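Local coordinates for cytosolic IMP-GMP specific 5'-nucleotidase (Legionella pneumophila subsp. pneumophila, PDB 4G63), which hydrolyses the 5'-phosphate ester of the purine nucleotides IMP and GMP, as a magnesium-dependent cytosolic nucleotidase, at the interface of chains A and B. Residues are numbered along the deposited sequence; one frame, centred on the assembly and turned at random. Chains: chain A/B, Cytosolic IMP-GMP specific 5'-nucleotidase.

The interface of chains A and B. Residues chain A 249, 253-255; chain B 249, 253, 255.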
# COMPACT_ATOMS: atom_id res chain seq x y z
N ARG A 249 -1.78 5.17 20.04
CA ARG A 249 -1.65 6.49 19.41
C ARG A 249 -0.89 7.50 20.27
O ARG A 249 -0.23 8.38 19.73
CB ARG A 249 -3.02 7.04 19.01
CG ARG A 249 -3.48 6.50 17.65
CD ARG A 249 -4.73 7.21 17.12
NE ARG A 249 -5.88 6.91 17.95
CZ ARG A 249 -7.14 7.16 17.61
NH1 ARG A 249 -8.12 6.85 18.45
NH2 ARG A 249 -7.40 7.72 16.42
N ASP A 253 1.19 9.36 17.72
CA ASP A 253 0.25 10.36 17.23
C ASP A 253 0.57 11.76 17.78
O ASP A 253 1.69 12.03 18.21
CB ASP A 253 -1.18 9.95 17.59
CG ASP A 253 -2.18 10.33 16.52
OD1 ASP A 253 -2.99 9.47 16.12
OD2 ASP A 253 -2.15 11.50 16.07
N ASN A 254 -0.42 12.65 17.77
CA ASN A 254 -0.21 14.01 18.25
C ASN A 254 -1.35 14.54 19.10
O ASN A 254 -1.45 15.74 19.32
CB ASN A 254 -0.02 14.94 17.06
CG ASN A 254 -1.28 15.05 16.21
OD1 ASN A 254 -1.95 14.06 15.95
ND2 ASN A 254 -1.59 16.25 15.77
N LEU A 255 -2.20 13.64 19.59
CA LEU A 255 -3.35 14.04 20.39
C LEU A 255 -2.97 14.95 21.57
O LEU A 255 -1.96 14.73 22.23
CB LEU A 255 -4.12 12.79 20.84
CG LEU A 255 -4.41 11.79 19.71
CD1 LEU A 255 -5.43 10.76 20.16
CD2 LEU A 255 -4.95 12.53 18.49
N ARG B 249 -10.20 14.33 11.05
CA ARG B 249 -10.40 13.13 11.87
C ARG B 249 -11.76 13.10 12.56
O ARG B 249 -12.31 12.03 12.79
CB ARG B 249 -9.27 12.96 12.88
CG ARG B 249 -8.05 12.27 12.27
CD ARG B 249 -7.00 11.88 13.31
NE ARG B 249 -6.39 13.06 13.89
CZ ARG B 249 -5.29 13.06 14.62
NH1 ARG B 249 -4.81 14.21 15.11
NH2 ARG B 249 -4.65 11.91 14.86
N ASP B 253 -12.76 9.46 12.28
CA ASP B 253 -12.06 8.87 13.42
C ASP B 253 -13.03 8.53 14.56
O ASP B 253 -14.24 8.40 14.35
CB ASP B 253 -10.96 9.81 13.91
CG ASP B 253 -9.74 9.07 14.40
OD1 ASP B 253 -8.62 9.42 13.98
OD2 ASP B 253 -9.91 8.13 15.20
N LEU B 255 -12.29 9.96 18.01
CA LEU B 255 -11.89 10.77 19.15
C LEU B 255 -13.07 11.17 20.05
O LEU B 255 -14.15 11.50 19.56
CB LEU B 255 -11.11 11.99 18.65
CG LEU B 255 -9.99 11.65 17.65
CD1 LEU B 255 -9.07 12.84 17.45
CD2 LEU B 255 -9.17 10.47 18.16
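Carboxylate oxygen OD2 of A:Asp253 accepts two hydrogen bonds, one from each chain. Across the interface, guanidinium nitrogen NH2 of B:Arg249 donates to it at 2.8 Å, and the 163° angle at hydrogen shows a nearly straight bond. The donor arrives on the syn side, somewhat out of the carboxylate plane, whereas OD2 lies almost in the guanidinium plane. The two side chains meet tip to tip with their planes 26° apart, an arrangement that is also a salt bridge. From its own chain, OD2 takes the backbone N of A:Asn254 at 2.7 Å through its anti lone pair, a second-shell bond that holds the carboxylate to its loop while the syn side receives the arginine.

B:Arg249 uses its other terminal nitrogen as well: NH1 donates to the side-chain carbonyl OD1 of A:Asn254 at 3.0 Å, with amide and guanidinium nearly coplanar. Together these bonds would fix the rotation of the guanidinium group. A bend at chi3 (-67°) in the arginine chain turns its tip toward this pair. Methyl CD2 of A:Leu255 comes in obliquely over the NH1/NH2 end of the guanidinium, above its plane but displaced beyond that end, keeping 3.9 Å to CZ of B:Arg249.

The two-fold repeats the bridge with chains exchanged, A:Arg249 NH2 donating to B:Asp253 OD2 at 2.8 Å, and B:Leu255 lies against A:Arg249 likewise. NH2 of A:Arg249 and NH2 of B:Arg249 are 5.2 Å apart, a like-charge proximity that the paired carboxylates may offset. The reciprocal Arg–Asp bridges thus join two copies of the nucleotidase in the deposited tetramer, plausibly contributing to its self-association.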